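Local coordinates for transmembrane oligosaccharyl transferase (Archaeoglobus fulgidus, PDB 3WAJ), which is a membrane-embedded archaeal enzyme of the STT3/AglB oligosaccharyltransferase family, carrying a zinc ion in this model, at residues Ile290-Asn301 against Met316-Ile327. Numbering follows the deposited sequence.
Sequences IAAAFYQIEKWN and MPLAVIVLTALI
The ring of Phe294 meets Val320 obliquely, its CE1 lying 3.7 Å from Val320 CG1, while Phe233 of helix 221-234 packs against the same ring edge-to-face. Next to it, Ile297 fits as a knob into the hole formed by Met316, Ala319, Val320 and Leu323. Its extended chi2 (171°) sends Ile297 CD1 out to 4.0 Å from Val320 CG2. The side chains of Ile297 and Met316 cross at about a right angle, Ile297 CG2 coming 3.4 Å from Met316 CG. At one end, Ile290 and Ile327 meet tip to tip through their CD1 methyls, and the CB of Ala293 rests 4.2 Å from Leu323 CD1. Towards the other, Met316 crosses Asn301 at a slant, its CB nearest the Asn301 amide, and Met316 SD lies 3.3 Å from Glu298 OE1; the carboxylate's main partner is Arg243, salt-bridged to Glu298 OE2. No hydrogen bond links the segments; apolar side chains make most of the join. The segment axes approach to 10.1 Å at 156°: helices 278-303 and 315-332 pack nearly antiparallel, the short helix 305-308 lying in their connection. Helix 221-234 covers Phe294 and Met316, helix 243-261 borders Ala291 and Tyr295, and Phe306 touches Asn301, Met316 and Ala319.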
# COMPACT_ATOMS: atom_id res chain seq x y z
N ILE A 290 -30.32 -2.32 -20.12
CA ILE A 290 -30.15 -3.72 -20.53
C ILE A 290 -31.20 -4.62 -19.88
O ILE A 290 -31.86 -5.43 -20.55
CB ILE A 290 -28.78 -4.30 -20.10
CG1 ILE A 290 -27.63 -3.35 -20.40
CG2 ILE A 290 -28.58 -5.69 -20.71
CD1 ILE A 290 -27.26 -3.30 -21.82
N ALA A 291 -31.34 -4.48 -18.57
CA ALA A 291 -32.34 -5.24 -17.82
C ALA A 291 -33.72 -5.01 -18.42
O ALA A 291 -34.51 -5.94 -18.52
CB ALA A 291 -32.31 -4.83 -16.38
N ALA A 292 -34.01 -3.77 -18.80
CA ALA A 292 -35.30 -3.43 -19.39
C ALA A 292 -35.46 -4.08 -20.75
O ALA A 292 -36.57 -4.46 -21.14
CB ALA A 292 -35.48 -1.93 -19.49
N ALA A 293 -34.36 -4.20 -21.49
CA ALA A 293 -34.41 -4.87 -22.79
C ALA A 293 -34.72 -6.35 -22.58
O ALA A 293 -35.50 -6.94 -23.33
CB ALA A 293 -33.12 -4.69 -23.54
N PHE A 294 -34.10 -6.93 -21.56
CA PHE A 294 -34.37 -8.31 -21.19
C PHE A 294 -35.83 -8.52 -20.85
O PHE A 294 -36.43 -9.51 -21.25
CB PHE A 294 -33.53 -8.70 -19.99
CG PHE A 294 -32.20 -9.27 -20.34
CD1 PHE A 294 -32.08 -10.59 -20.76
CD2 PHE A 294 -31.05 -8.49 -20.25
CE1 PHE A 294 -30.83 -11.12 -21.09
CE2 PHE A 294 -29.81 -9.02 -20.56
CZ PHE A 294 -29.70 -10.33 -20.99
N TYR A 295 -36.38 -7.61 -20.06
CA TYR A 295 -37.78 -7.66 -19.70
C TYR A 295 -38.65 -7.73 -20.95
O TYR A 295 -39.51 -8.61 -21.08
CB TYR A 295 -38.16 -6.40 -18.89
CG TYR A 295 -39.63 -6.32 -18.53
CD1 TYR A 295 -40.23 -7.30 -17.74
CD2 TYR A 295 -40.41 -5.25 -18.95
CE1 TYR A 295 -41.56 -7.22 -17.39
CE2 TYR A 295 -41.75 -5.16 -18.60
CZ TYR A 295 -42.32 -6.15 -17.83
OH TYR A 295 -43.65 -6.07 -17.49
N GLN A 296 -38.40 -6.79 -21.86
CA GLN A 296 -39.08 -6.75 -23.14
C GLN A 296 -38.87 -8.02 -23.98
O GLN A 296 -39.80 -8.51 -24.63
CB GLN A 296 -38.61 -5.52 -23.93
CG GLN A 296 -39.33 -5.35 -25.24
CD GLN A 296 -40.84 -5.32 -25.07
OE1 GLN A 296 -41.39 -4.50 -24.33
NE2 GLN A 296 -41.53 -6.22 -25.75
N ILE A 297 -37.66 -8.57 -23.96
CA ILE A 297 -37.40 -9.80 -24.68
C ILE A 297 -38.32 -10.91 -24.16
O ILE A 297 -38.97 -11.63 -24.95
CB ILE A 297 -35.90 -10.21 -24.63
CG1 ILE A 297 -35.08 -9.27 -25.52
CG2 ILE A 297 -35.72 -11.63 -25.09
CD1 ILE A 297 -33.58 -9.45 -25.39
N GLU A 298 -38.43 -11.01 -22.83
CA GLU A 298 -39.33 -11.99 -22.23
C GLU A 298 -40.81 -11.75 -22.63
O GLU A 298 -41.55 -12.70 -22.92
CB GLU A 298 -39.15 -12.04 -20.71
CG GLU A 298 -39.84 -13.24 -20.03
CD GLU A 298 -39.39 -14.60 -20.57
OE1 GLU A 298 -38.21 -14.74 -20.95
OE2 GLU A 298 -40.23 -15.55 -20.61
N LYS A 299 -41.21 -10.48 -22.71
CA LYS A 299 -42.59 -10.16 -23.10
C LYS A 299 -42.92 -10.67 -24.50
O LYS A 299 -43.99 -11.24 -24.71
CB LYS A 299 -42.88 -8.66 -22.96
CG LYS A 299 -43.04 -8.19 -21.50
CD LYS A 299 -43.14 -6.66 -21.38
CE LYS A 299 -44.37 -6.12 -22.12
NZ LYS A 299 -44.43 -4.63 -22.11
N TRP A 300 -41.99 -10.48 -25.43
CA TRP A 300 -42.13 -10.97 -26.81
C TRP A 300 -42.21 -12.48 -26.85
O TRP A 300 -42.96 -13.07 -27.63
CB TRP A 300 -40.96 -10.50 -27.67
CG TRP A 300 -41.09 -9.06 -28.05
CD1 TRP A 300 -42.26 -8.35 -28.18
CD2 TRP A 300 -40.03 -8.14 -28.33
NE1 TRP A 300 -41.98 -7.05 -28.53
CE2 TRP A 300 -40.62 -6.90 -28.63
CE3 TRP A 300 -38.63 -8.25 -28.35
CZ2 TRP A 300 -39.86 -5.77 -28.95
CZ3 TRP A 300 -37.88 -7.13 -28.66
CH2 TRP A 300 -38.50 -5.90 -28.96
N ASN A 301 -41.41 -13.10 -26.00
CA ASN A 301 -41.41 -14.55 -25.86
C ASN A 301 -42.78 -15.03 -25.37
O ASN A 301 -43.42 -15.88 -26.01
CB ASN A 301 -40.33 -14.96 -24.86
CG ASN A 301 -40.13 -16.44 -24.80
OD1 ASN A 301 -40.03 -17.02 -23.73
ND2 ASN A 301 -40.09 -17.07 -25.97
N MET A 316 -35.91 -16.38 -28.38
CA MET A 316 -35.47 -15.55 -27.28
C MET A 316 -33.95 -15.59 -27.05
O MET A 316 -33.31 -14.53 -27.00
CB MET A 316 -36.25 -15.84 -26.00
CG MET A 316 -35.80 -15.00 -24.83
SD MET A 316 -36.18 -15.79 -23.27
CE MET A 316 -35.16 -17.24 -23.45
N PRO A 317 -33.37 -16.80 -26.91
CA PRO A 317 -31.91 -16.83 -26.71
C PRO A 317 -31.14 -16.14 -27.84
O PRO A 317 -30.18 -15.42 -27.56
CB PRO A 317 -31.60 -18.32 -26.67
CG PRO A 317 -32.84 -18.93 -26.13
CD PRO A 317 -33.95 -18.15 -26.79
N LEU A 318 -31.56 -16.34 -29.09
CA LEU A 318 -30.94 -15.62 -30.20
C LEU A 318 -31.02 -14.09 -30.04
O LEU A 318 -30.03 -13.38 -30.23
CB LEU A 318 -31.55 -16.03 -31.54
CG LEU A 318 -30.80 -15.47 -32.74
CD1 LEU A 318 -29.74 -16.47 -33.22
CD2 LEU A 318 -31.75 -15.09 -33.87
N ALA A 319 -32.20 -13.58 -29.68
CA ALA A 319 -32.37 -12.14 -29.45
C ALA A 319 -31.41 -11.67 -28.36
O ALA A 319 -30.92 -10.54 -28.40
CB ALA A 319 -33.79 -11.83 -29.05
N VAL A 320 -31.16 -12.55 -27.40
CA VAL A 320 -30.26 -12.22 -26.30
C VAL A 320 -28.81 -12.23 -26.79
O VAL A 320 -28.05 -11.30 -26.49
CB VAL A 320 -30.46 -13.16 -25.08
CG1 VAL A 320 -29.38 -12.93 -24.03
CG2 VAL A 320 -31.83 -12.92 -24.48
N ILE A 321 -28.43 -13.27 -27.54
CA ILE A 321 -27.11 -13.35 -28.16
C ILE A 321 -26.82 -12.11 -29.00
O ILE A 321 -25.73 -11.52 -28.93
CB ILE A 321 -27.00 -14.58 -29.06
CG1 ILE A 321 -27.16 -15.86 -28.25
CG2 ILE A 321 -25.67 -14.56 -29.80
CD1 ILE A 321 -26.13 -16.02 -27.17
N VAL A 322 -27.81 -11.71 -29.79
CA VAL A 322 -27.69 -10.56 -30.67
C VAL A 322 -27.60 -9.28 -29.87
O VAL A 322 -26.74 -8.44 -30.14
CB VAL A 322 -28.87 -10.49 -31.65
CG1 VAL A 322 -29.07 -9.08 -32.16
CG2 VAL A 322 -28.68 -11.49 -32.79
N LEU A 323 -28.48 -9.14 -28.89
CA LEU A 323 -28.50 -7.97 -28.01
C LEU A 323 -27.13 -7.71 -27.37
O LEU A 323 -26.64 -6.59 -27.39
CB LEU A 323 -29.55 -8.14 -26.91
CG LEU A 323 -30.15 -6.91 -26.22
CD1 LEU A 323 -29.77 -6.85 -24.75
CD2 LEU A 323 -29.75 -5.61 -26.93
N THR A 324 -26.51 -8.76 -26.83
CA THR A 324 -25.19 -8.62 -26.21
C THR A 324 -24.12 -8.28 -27.24
O THR A 324 -23.23 -7.47 -26.96
CB THR A 324 -24.77 -9.88 -25.42
OG1 THR A 324 -24.38 -10.91 -26.34
CG2 THR A 324 -25.90 -10.37 -24.54
N ALA A 325 -24.20 -8.89 -28.42
CA ALA A 325 -23.26 -8.63 -29.51
C ALA A 325 -23.19 -7.13 -29.81
O ALA A 325 -22.10 -6.56 -29.88
CB ALA A 325 -23.66 -9.40 -30.75
N LEU A 326 -24.35 -6.52 -29.99
CA LEU A 326 -24.46 -5.08 -30.21
C LEU A 326 -23.86 -4.26 -29.07
O LEU A 326 -23.07 -3.34 -29.30
CB LEU A 326 -25.91 -4.67 -30.44
CG LEU A 326 -26.57 -5.33 -31.65
CD1 LEU A 326 -27.93 -4.71 -31.94
CD2 LEU A 326 -25.66 -5.23 -32.87
N ILE A 327 -24.24 -4.58 -27.83
CA ILE A 327 -23.67 -3.93 -26.66
C ILE A 327 -22.14 -4.08 -26.66
O ILE A 327 -21.41 -3.10 -26.46
CB ILE A 327 -24.25 -4.51 -25.35
CG1 ILE A 327 -25.76 -4.29 -25.30
CG2 ILE A 327 -23.60 -3.86 -24.13
CD1 ILE A 327 -26.48 -5.33 -24.46